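Local coordinates for beta-lactamase Mb2281c (Mycobacterium bovis, PDB 3I7J), which is probably a serine hydrolase of the beta-lactamase family, consistent with hydrolysis of beta-lactams or related amides or esters, at residues T63-G66 against T71-H74; A16-G21 against L26-D31; T136-G141 against F147-T152; A50-E55 against E125-P130. All coordinates share one frame; numbering follows the deposited sequence.

Contact 1: T63-G66 against T71-H74; sequences TPAG and TVRH
Thr63 O is the polar atom on which this contact turns. It accepts the backbone N-H of Val72, with N to O 2.9 Å and an N-H...O angle of 142°, and Thr71 CA lies 3.2 Å from the same Thr63 O as a CA-H...O neighbour. The bond matters because Val72 opens a helix, where backbone N-H groups lack a preceding turn to bond to. One branch of Val72, CG2, sits anti to its own carbonyl carbon and is thereby directed at the other segment, reaching over Thr63 CB at 4.1 Å and Ala65 CB at 4.2 Å. The small methyl of Ala65 leaves space for that branch. Thr71 occupies the N-cap position, and its OG1 meets the edge of the His74 ring in plane, 2.7 Å from ND1; this hydroxyl also bonds to Leu61 O. Pro64 and Thr71 form a single backbone bridge. Thr63 turns its own hydroxyl back to the N-H of Asn60. The contact thus fixes the loop after helix 42-56 to the start of helix 72-76, while Ala65 and Val72 rest against Ser110 and Leu107 of helix 101-115.

Contact 2: A16-G21 against L26-D31; sequences AAAVIG and LATHGD
Val19 faces both Leu26 and Ala27, and with Ala17 and Ala18 it makes the inner strand the closely packed part of the contact. The Val19 N-H bonds to Ala27 O at 2.9 Å, and Val19 O takes the N-H of Leu26 at 2.7 Å, so two successive residues of one strand are held by a single residue of the other, a classic beta bulge. With CG1 anti to the backbone N (chi1 178°), Val19 sets that branch 4.1 Å from Leu26 CD1, where the two side chains cross obliquely. Leu26 also closes over Gly21, its CG 3.9 Å from Gly21 N, where glycine takes up little room. Farther along, Ala17 and His29 are joined by a reciprocal pair of backbone bonds. Short methyls suit this buried strand: Ala16 and Ala18 lie against Val153 of helix 153-164, and Ala17 against Leu4 and Leu7. The outer strand is looser. Thr28 brings only its methyl CG2 to Ala18 CB, at 4.1 Å, and is exposed, as is Leu26 on its other side, while the His29 ring leads away from the partner strand. Gly30, at a phi of 81° that glycine adopts easily, brings its CA to 4.2 Å from Ala16 CA. Ala16, Ala18 and Ile20 bond on to strand 242-248, while Val19 packs against helix 256-271. This is an antiparallel hairpin with a classic bulge, at the edge of the main sheet of the serine beta-lactamase fold.

Contact 3: T136-G141 against F147-T152; sequences TRLDGG and FGATST
Thr136 and Ser151 meet through their hydroxyls: Ser151 OG donates to Thr136 OG1 at 2.7 Å. The serine reaches across because its OG stands anti to the backbone N (chi1 -170°), and Thr136 OG1 is also bonded to Asp155 OD2, so a buried chain of polar groups runs from serine through threonine to the carboxylate. Small hydroxyl residues suit a buried place, where they can satisfy one another. In the backbone, Arg137 and Thr150 form an antiparallel hydrogen-bonded pair, Arg137 N to Thr150 O 3.0 Å and Thr150 N to Arg137 O 2.9 Å, the first with its donor in the carbonyl plane. A CA-H...O contact flanks the pair, Thr136 CA lying 3.2 Å from Thr150 O. Apolar contact is slight: Leu138 extends CD1 over the peptide between Gly148 and Ala149, 3.6 Å from Gly148 C, where the bare glycine leaves it room, and its side chain also packs on Phe119 and Leu123 of helix 119-131. Charges gather outside, where exposed Arg137 forms a weak salt bridge to Asp139 OD1, NE 3.3 Å away. Water takes over where the strands part: one molecule accepts from Asp139 N and donates to both Asp139 OD2 and Gly148 O, the last at 3.0 Å. These features mark a short antiparallel hairpin splaying into a water-bridged loop, with 137-138 as an edge strand and 149-151 the central strand of a small three-stranded sheet.

Contact 4: A50-E55 against E125-P130; sequences AQVAVE and EAVCEP
Two helices of the alpha-helical part of this beta-lactamase-like fold touch here, helix 42-56 and helix 119-131. The contact is small, mostly apolar and without hydrogen bonds: Val52 projects from the first helix, and Ala126 and Val127 receive it on the second. Both branches of Val52 touch Ala126, and CG2 reaches on to Val127. CG1, anti to the backbone N (chi1 173°), lies against the methyl of Ala126, with CG1 to CB 3.9 Å. The other branch, Val52 CG2, sits 3.8 Å from Ala126 O and continues to Val127 CG2 at 4.4 Å. The valine therefore straddles one residue's methyl and carbonyl, touching the backbone of the second helix as well as its side chains. Ala126 allows this because its side chain is a single methyl, which lets the backbones approach to 6.6 Å between Val52 CA and Ala126 CA, a close spacing for two helices. Valine is equally apt on the other side: being branched at CB, it has no long flexible arm and keeps both methyls close to the backbone. The second helix is irregular at this point. A wider pi-type turn spans 125-128, and the helix kinks at Pro130, whose ring nitrogen has no hydrogen to give to the preceding turn. Val52 also packs on Tyr122, one turn earlier in helix 119-131. On its other flanks, helix 42-56 is covered by helix 101-115, through Ala50 and Ala53, and by helix 171-177, through Gln51 and Val54.

Overall arrangement
From the N terminus the chain first makes contact 2, whose two strands close a tight hairpin at one edge of the main sheet. It then runs into helix 42-56, where contact 4 opens. Contact 1, a short closure of the loop before helix 72-76, lies entirely within the long excursion that contact 4 ends at helix 119-131. Contact 3 follows directly as a second hairpin, and Thr136 CG2 meets Cys128 SG at 3.6 Å, so contacts 3 and 4 pack together. None of the closures cross. Contacts 1 and 2 lie on opposite sides of the chain's centre, their centres about 36 Å apart.

Contact 1: T63-G66 against T71-H74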
loop_
_atom_site.group_PDB
_atom_site.type_symbol
_atom_site.label_atom_id
_atom_site.label_comp_id
_atom_site.label_asym_id
_atom_site.label_seq_id
_atom_site.Cartn_x
_atom_site.Cartn_y
_atom_site.Cartn_z
ATOM N N THR A 63 -14.233 -13.781 -7.905
ATOM C CA THR A 63 -15.309 -14.081 -6.965
ATOM C C THR A 63 -16.162 -12.830 -6.754
ATOM O O THR A 63 -15.645 -11.777 -6.410
ATOM C CB THR A 63 -14.748 -14.491 -5.600
ATOM O OG1 THR A 63 -13.986 -15.690 -5.734
ATOM C CG2 THR A 63 -15.864 -14.711 -4.607
ATOM N N PRO A 64 -17.485 -12.933 -6.954
ATOM C CA PRO A 64 -18.391 -11.792 -6.773
ATOM C C PRO A 64 -18.310 -11.213 -5.359
ATOM O O PRO A 64 -18.399 -11.944 -4.372
ATOM C CB PRO A 64 -19.765 -12.394 -7.070
ATOM C CG PRO A 64 -19.458 -13.427 -8.106
ATOM C CD PRO A 64 -18.209 -14.086 -7.522
ATOM N N ALA A 65 -18.138 -9.900 -5.275
ATOM C CA ALA A 65 -18.049 -9.207 -3.994
ATOM C C ALA A 65 -18.318 -7.721 -4.233
ATOM O O ALA A 65 -17.728 -7.120 -5.126
ATOM C CB ALA A 65 -16.657 -9.403 -3.381
ATOM N N GLY A 66 -19.206 -7.133 -3.435
ATOM C CA GLY A 66 -19.542 -5.733 -3.608
ATOM C C GLY A 66 -20.798 -5.585 -4.455
ATOM O O GLY A 66 -21.611 -6.500 -4.502
ATOM N N THR A 71 -16.285 -7.749 -8.273
ATOM C CA THR A 71 -15.575 -8.932 -7.781
ATOM C C THR A 71 -14.454 -8.525 -6.818
ATOM O O THR A 71 -14.218 -7.340 -6.580
ATOM C CB THR A 71 -14.934 -9.741 -8.941
ATOM O OG1 THR A 71 -13.882 -8.978 -9.540
ATOM C CG2 THR A 71 -15.978 -10.079 -10.020
ATOM N N VAL A 72 -13.771 -9.515 -6.258
ATOM C CA VAL A 72 -12.658 -9.259 -5.364
ATOM C C VAL A 72 -11.633 -8.362 -6.084
ATOM O O VAL A 72 -11.122 -7.407 -5.493
ATOM C CB VAL A 72 -12.021 -10.607 -4.898
ATOM C CG1 VAL A 72 -10.663 -10.381 -4.250
ATOM C CG2 VAL A 72 -12.963 -11.281 -3.886
ATOM N N ARG A 73 -11.365 -8.639 -7.362
ATOM C CA ARG A 73 -10.410 -7.843 -8.137
ATOM C C ARG A 73 -10.811 -6.366 -8.238
ATOM O O ARG A 73 -9.944 -5.494 -8.202
ATOM C CB ARG A 73 -10.242 -8.401 -9.559
ATOM C CG ARG A 73 -9.090 -7.752 -10.346
ATOM C CD ARG A 73 -9.230 -7.970 -11.852
ATOM N NE ARG A 73 -9.390 -9.382 -12.177
ATOM C CZ ARG A 73 -8.391 -10.250 -12.265
ATOM N NH1 ARG A 73 -7.139 -9.852 -12.063
ATOM N NH2 ARG A 73 -8.646 -11.525 -12.541
ATOM N N HIS A 74 -12.110 -6.089 -8.385
ATOM C CA HIS A 74 -12.587 -4.707 -8.479
ATOM C C HIS A 74 -12.379 -4.003 -7.148
ATOM O O HIS A 74 -12.073 -2.810 -7.103
ATOM C CB HIS A 74 -14.086 -4.620 -8.811
ATOM C CG HIS A 74 -14.452 -5.133 -10.168
ATOM N ND1 HIS A 74 -14.571 -6.478 -10.450
ATOM C CD2 HIS A 74 -14.782 -4.481 -11.310
ATOM C CE1 HIS A 74 -14.962 -6.633 -11.703
ATOM N NE2 HIS A 74 -15.098 -5.436 -12.246
#

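Contact 2: A16-G21 against L26-D31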
loop_
_atom_site.group_PDB
_atom_site.type_symbol
_atom_site.label_atom_id
_atom_site.label_comp_id
_atom_site.label_asym_id
_atom_site.label_seq_id
_atom_site.Cartn_x
_atom_site.Cartn_y
_atom_site.Cartn_z
ATOM N N ALA A 16 10.639 8.233 11.227
ATOM C CA ALA A 16 11.541 7.090 11.156
ATOM C C ALA A 16 11.480 6.571 9.723
ATOM O O ALA A 16 10.443 6.662 9.061
ATOM C CB ALA A 16 11.115 6.008 12.140
ATOM N N ALA A 17 12.588 6.034 9.236
ATOM C CA ALA A 17 12.610 5.546 7.876
ATOM C C ALA A 17 13.640 4.459 7.669
ATOM O O ALA A 17 14.534 4.262 8.495
ATOM C CB ALA A 17 12.876 6.697 6.915
ATOM N N ALA A 18 13.508 3.760 6.546
ATOM C CA ALA A 18 14.412 2.685 6.199
ATOM C C ALA A 18 14.463 2.469 4.695
ATOM O O ALA A 18 13.452 2.583 4.000
ATOM C CB ALA A 18 13.970 1.397 6.890
ATOM N N VAL A 19 15.657 2.176 4.194
ATOM C CA VAL A 19 15.843 1.880 2.787
ATOM C C VAL A 19 16.064 0.375 2.788
ATOM O O VAL A 19 16.890 -0.138 3.548
ATOM C CB VAL A 19 17.094 2.556 2.199
ATOM C CG1 VAL A 19 17.253 2.151 0.730
ATOM C CG2 VAL A 19 16.988 4.071 2.324
ATOM N N ILE A 20 15.308 -0.331 1.954
ATOM C CA ILE A 20 15.407 -1.782 1.873
ATOM C C ILE A 20 15.807 -2.227 0.469
ATOM O O ILE A 20 15.361 -1.665 -0.533
ATOM C CB ILE A 20 14.052 -2.471 2.228
ATOM C CG1 ILE A 20 13.588 -2.033 3.620
ATOM C CG2 ILE A 20 14.192 -3.988 2.175
ATOM C CD1 ILE A 20 13.001 -0.628 3.660
ATOM N N GLY A 21 16.665 -3.237 0.420
ATOM C CA GLY A 21 17.115 -3.792 -0.837
ATOM C C GLY A 21 16.833 -5.275 -0.730
ATOM O O GLY A 21 16.443 -5.741 0.345
ATOM N N LEU A 26 19.246 -1.359 4.091
ATOM C CA LEU A 26 20.471 -0.677 3.700
ATOM C C LEU A 26 20.770 0.557 4.550
ATOM O O LEU A 26 21.909 1.015 4.604
ATOM C CB LEU A 26 20.371 -0.262 2.228
ATOM C CG LEU A 26 20.055 -1.411 1.259
ATOM C CD1 LEU A 26 19.823 -0.867 -0.139
ATOM C CD2 LEU A 26 21.202 -2.414 1.264
ATOM N N ALA A 27 19.747 1.103 5.198
ATOM C CA ALA A 27 19.919 2.279 6.037
ATOM C C ALA A 27 18.633 2.564 6.798
ATOM O O ALA A 27 17.544 2.205 6.350
ATOM C CB ALA A 27 20.297 3.490 5.190
ATOM N N THR A 28 18.761 3.194 7.961
ATOM C CA THR A 28 17.592 3.542 8.755
ATOM C C THR A 28 17.848 4.880 9.400
ATOM O O THR A 28 18.959 5.401 9.348
ATOM C CB THR A 28 17.305 2.521 9.881
ATOM O OG1 THR A 28 18.320 2.620 10.884
ATOM C CG2 THR A 28 17.279 1.098 9.329
ATOM N N HIS A 29 16.805 5.436 9.999
ATOM C CA HIS A 29 16.898 6.707 10.697
ATOM C C HIS A 29 15.702 6.775 11.629
ATOM O O HIS A 29 14.620 6.312 11.280
ATOM C CB HIS A 29 16.867 7.875 9.710
ATOM C CG HIS A 29 17.103 9.205 10.356
ATOM N ND1 HIS A 29 16.155 9.833 11.137
ATOM C CD2 HIS A 29 18.199 9.998 10.388
ATOM C CE1 HIS A 29 16.658 10.954 11.621
ATOM N NE2 HIS A 29 17.897 11.077 11.183
ATOM N N GLY A 30 15.903 7.336 12.816
ATOM C CA GLY A 30 14.816 7.447 13.769
ATOM C C GLY A 30 14.584 6.158 14.530
ATOM O O GLY A 30 15.367 5.213 14.426
ATOM N N ASP A 31 13.502 6.105 15.298
ATOM C CA ASP A 31 13.205 4.907 16.072
ATOM C C ASP A 31 12.359 3.935 15.252
ATOM O O ASP A 31 11.145 4.098 15.127
ATOM C CB ASP A 31 12.484 5.297 17.368
ATOM C CG ASP A 31 12.296 4.125 18.302
ATOM O OD1 ASP A 31 12.756 3.010 17.962
ATOM O OD2 ASP A 31 11.693 4.319 19.380
#

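Contact 3: T136-G141 against F147-T152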
loop_
_atom_site.group_PDB
_atom_site.type_symbol
_atom_site.label_atom_id
_atom_site.label_comp_id
_atom_site.label_asym_id
_atom_site.label_seq_id
_atom_site.Cartn_x
_atom_site.Cartn_y
_atom_site.Cartn_z
ATOM N N THR A 136 2.729 -5.330 14.404
ATOM C CA THR A 136 1.803 -4.848 13.390
ATOM C C THR A 136 0.425 -5.419 13.686
ATOM O O THR A 136 0.279 -6.619 13.903
ATOM C CB THR A 136 2.206 -5.310 11.979
ATOM O OG1 THR A 136 3.473 -4.740 11.627
ATOM C CG2 THR A 136 1.162 -4.874 10.971
ATOM N N ARG A 137 -0.589 -4.568 13.701
ATOM C CA ARG A 137 -1.926 -5.066 13.962
ATOM C C ARG A 137 -3.019 -4.200 13.366
ATOM O O ARG A 137 -2.824 -3.019 13.076
ATOM C CB ARG A 137 -2.140 -5.219 15.468
ATOM C CG ARG A 137 -2.031 -3.926 16.252
ATOM C CD ARG A 137 -2.065 -4.221 17.743
ATOM N NE ARG A 137 -3.190 -5.086 18.087
ATOM C CZ ARG A 137 -3.401 -5.604 19.292
ATOM N NH1 ARG A 137 -2.558 -5.343 20.285
ATOM N NH2 ARG A 137 -4.453 -6.388 19.501
ATOM N N LEU A 138 -4.175 -4.818 13.179
ATOM C CA LEU A 138 -5.338 -4.148 12.633
ATOM C C LEU A 138 -6.527 -4.438 13.542
ATOM O O LEU A 138 -7.071 -5.544 13.533
ATOM C CB LEU A 138 -5.629 -4.664 11.222
ATOM C CG LEU A 138 -6.959 -4.227 10.603
ATOM C CD1 LEU A 138 -6.918 -2.743 10.298
ATOM C CD2 LEU A 138 -7.230 -5.024 9.331
ATOM N N ASP A 139 -6.916 -3.450 14.338
ATOM C CA ASP A 139 -8.052 -3.593 15.236
ATOM C C ASP A 139 -9.222 -2.837 14.621
ATOM O O ASP A 139 -9.023 -1.866 13.894
ATOM C CB ASP A 139 -7.745 -2.982 16.605
ATOM C CG ASP A 139 -6.494 -3.552 17.235
ATOM O OD1 ASP A 139 -6.389 -4.792 17.342
ATOM O OD2 ASP A 139 -5.618 -2.752 17.631
ATOM N N GLY A 140 -10.439 -3.275 14.910
ATOM C CA GLY A 140 -11.594 -2.585 14.371
ATOM C C GLY A 140 -12.369 -3.405 13.370
ATOM O O GLY A 140 -13.464 -3.021 12.964
ATOM N N GLY A 141 -11.800 -4.532 12.963
ATOM C CA GLY A 141 -12.477 -5.391 12.010
ATOM C C GLY A 141 -12.464 -4.842 10.599
ATOM O O GLY A 141 -11.797 -3.844 10.315
ATOM N N PHE A 147 -7.693 1.589 6.711
ATOM C CA PHE A 147 -6.873 2.617 7.354
ATOM C C PHE A 147 -6.549 2.420 8.833
ATOM O O PHE A 147 -5.891 3.274 9.430
ATOM C CB PHE A 147 -7.618 3.936 7.226
ATOM C CG PHE A 147 -8.998 3.883 7.819
ATOM C CD1 PHE A 147 -9.201 4.147 9.173
ATOM C CD2 PHE A 147 -10.082 3.477 7.043
ATOM C CE1 PHE A 147 -10.466 4.005 9.753
ATOM C CE2 PHE A 147 -11.354 3.327 7.605
ATOM C CZ PHE A 147 -11.548 3.592 8.966
ATOM N N GLY A 148 -7.000 1.323 9.429
ATOM C CA GLY A 148 -6.777 1.126 10.851
ATOM C C GLY A 148 -5.555 0.375 11.328
ATOM O O GLY A 148 -5.441 0.101 12.519
ATOM N N ALA A 149 -4.642 0.033 10.431
ATOM C CA ALA A 149 -3.456 -0.695 10.852
ATOM C C ALA A 149 -2.434 0.193 11.562
ATOM O O ALA A 149 -2.332 1.402 11.322
ATOM C CB ALA A 149 -2.811 -1.385 9.663
ATOM N N THR A 150 -1.688 -0.447 12.447
ATOM C CA THR A 150 -0.653 0.181 13.241
ATOM C C THR A 150 0.602 -0.675 13.025
ATOM O O THR A 150 0.511 -1.899 12.968
ATOM C CB THR A 150 -1.088 0.176 14.737
ATOM O OG1 THR A 150 -1.709 1.425 15.059
ATOM C CG2 THR A 150 0.066 -0.068 15.641
ATOM N N SER A 151 1.767 -0.045 12.897
ATOM C CA SER A 151 2.995 -0.797 12.671
ATOM C C SER A 151 4.238 0.040 12.966
ATOM O O SER A 151 4.140 1.187 13.413
ATOM C CB SER A 151 3.024 -1.301 11.219
ATOM O OG SER A 151 4.082 -2.218 11.008
ATOM N N THR A 152 5.407 -0.546 12.707
ATOM C CA THR A 152 6.702 0.102 12.938
ATOM C C THR A 152 7.521 0.076 11.660
ATOM O O THR A 152 7.231 -0.701 10.758
ATOM C CB THR A 152 7.512 -0.662 13.996
ATOM O OG1 THR A 152 7.803 -1.979 13.499
ATOM C CG2 THR A 152 6.728 -0.782 15.297
HETATM O O HOH W 1 -8.314 0.507 14.034
HETATM O O HOH W 2 -5.351 -1.359 15.086
#

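Contact 4: A50-E55 against E125-P130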
loop_
_atom_site.group_PDB
_atom_site.type_symbol
_atom_site.label_atom_id
_atom_site.label_comp_id
_atom_site.label_asym_id
_atom_site.label_seq_id
_atom_site.Cartn_x
_atom_site.Cartn_y
_atom_site.Cartn_z
ATOM N N ALA A 50 -5.353 -10.398 1.137
ATOM C CA ALA A 50 -6.364 -10.827 0.163
ATOM C C ALA A 50 -5.721 -11.658 -0.957
ATOM O O ALA A 50 -6.357 -12.541 -1.530
ATOM C CB ALA A 50 -7.082 -9.618 -0.432
ATOM N N GLN A 51 -4.463 -11.351 -1.263
ATOM C CA GLN A 51 -3.724 -12.072 -2.283
ATOM C C GLN A 51 -3.420 -13.482 -1.777
ATOM O O GLN A 51 -3.520 -14.454 -2.526
ATOM C CB GLN A 51 -2.425 -11.344 -2.610
ATOM C CG GLN A 51 -2.611 -10.109 -3.484
ATOM C CD GLN A 51 -1.424 -9.170 -3.400
ATOM O OE1 GLN A 51 -0.289 -9.611 -3.241
ATOM N NE2 GLN A 51 -1.677 -7.870 -3.511
ATOM N N VAL A 52 -3.054 -13.592 -0.505
ATOM C CA VAL A 52 -2.771 -14.893 0.078
ATOM C C VAL A 52 -4.062 -15.720 0.073
ATOM O O VAL A 52 -4.034 -16.915 -0.211
ATOM C CB VAL A 52 -2.253 -14.768 1.538
ATOM C CG1 VAL A 52 -2.124 -16.156 2.166
ATOM C CG2 VAL A 52 -0.894 -14.070 1.547
ATOM N N ALA A 53 -5.191 -15.078 0.383
ATOM C CA ALA A 53 -6.481 -15.768 0.408
ATOM C C ALA A 53 -6.841 -16.355 -0.962
ATOM O O ALA A 53 -7.397 -17.455 -1.050
ATOM C CB ALA A 53 -7.578 -14.825 0.876
ATOM N N VAL A 54 -6.524 -15.626 -2.028
ATOM C CA VAL A 54 -6.796 -16.110 -3.366
ATOM C C VAL A 54 -5.965 -17.365 -3.600
ATOM O O VAL A 54 -6.463 -18.363 -4.125
ATOM C CB VAL A 54 -6.433 -15.052 -4.449
ATOM C CG1 VAL A 54 -6.536 -15.661 -5.845
ATOM C CG2 VAL A 54 -7.375 -13.855 -4.342
ATOM N N GLU A 55 -4.699 -17.328 -3.196
ATOM C CA GLU A 55 -3.832 -18.491 -3.383
ATOM C C GLU A 55 -4.237 -19.687 -2.523
ATOM O O GLU A 55 -3.979 -20.826 -2.906
ATOM C CB GLU A 55 -2.361 -18.111 -3.141
ATOM C CG GLU A 55 -1.873 -17.053 -4.130
ATOM C CD GLU A 55 -0.409 -17.202 -4.514
ATOM O OE1 GLU A 55 0.468 -17.004 -3.663
ATOM O OE2 GLU A 55 -0.140 -17.513 -5.675
ATOM N N GLU A 125 -2.086 -14.083 10.665
ATOM C CA GLU A 125 -1.671 -15.427 10.293
ATOM C C GLU A 125 -1.243 -15.586 8.844
ATOM O O GLU A 125 -0.431 -16.453 8.525
ATOM C CB GLU A 125 -2.792 -16.428 10.593
ATOM C CG GLU A 125 -3.400 -16.288 11.983
ATOM C CD GLU A 125 -4.522 -17.286 12.244
ATOM O OE1 GLU A 125 -5.082 -17.833 11.270
ATOM O OE2 GLU A 125 -4.853 -17.511 13.425
ATOM N N ALA A 126 -1.770 -14.763 7.952
ATOM C CA ALA A 126 -1.417 -14.902 6.543
ATOM C C ALA A 126 -0.251 -14.032 6.093
ATOM O O ALA A 126 0.444 -14.364 5.131
ATOM C CB ALA A 126 -2.643 -14.604 5.679
ATOM N N VAL A 127 -0.022 -12.934 6.801
ATOM C CA VAL A 127 1.025 -12.002 6.411
ATOM C C VAL A 127 2.040 -11.635 7.487
ATOM O O VAL A 127 3.231 -11.872 7.330
ATOM C CB VAL A 127 0.377 -10.700 5.898
ATOM C CG1 VAL A 127 1.442 -9.682 5.543
ATOM C CG2 VAL A 127 -0.507 -11.009 4.694
ATOM N N CYS A 128 1.555 -11.045 8.572
ATOM C CA CYS A 128 2.419 -10.593 9.644
ATOM C C CYS A 128 3.219 -11.676 10.368
ATOM O O CYS A 128 4.436 -11.559 10.507
ATOM C CB CYS A 128 1.594 -9.774 10.630
ATOM S SG CYS A 128 0.890 -8.283 9.872
ATOM N N GLU A 129 2.542 -12.726 10.812
ATOM C CA GLU A 129 3.185 -13.822 11.523
ATOM C C GLU A 129 4.249 -14.505 10.646
ATOM O O GLU A 129 5.378 -14.725 11.084
ATOM C CB GLU A 129 2.105 -14.818 11.963
ATOM C CG GLU A 129 2.501 -15.823 13.027
ATOM C CD GLU A 129 3.557 -16.800 12.555
ATOM O OE1 GLU A 129 3.450 -17.302 11.410
ATOM O OE2 GLU A 129 4.491 -17.080 13.337
ATOM N N PRO A 130 3.911 -14.838 9.390
ATOM C CA PRO A 130 4.917 -15.491 8.541
ATOM C C PRO A 130 6.173 -14.649 8.301
ATOM O O PRO A 130 7.265 -15.192 8.131
ATOM C CB PRO A 130 4.154 -15.772 7.244
ATOM C CG PRO A 130 2.735 -15.959 7.720
ATOM C CD PRO A 130 2.596 -14.821 8.728
#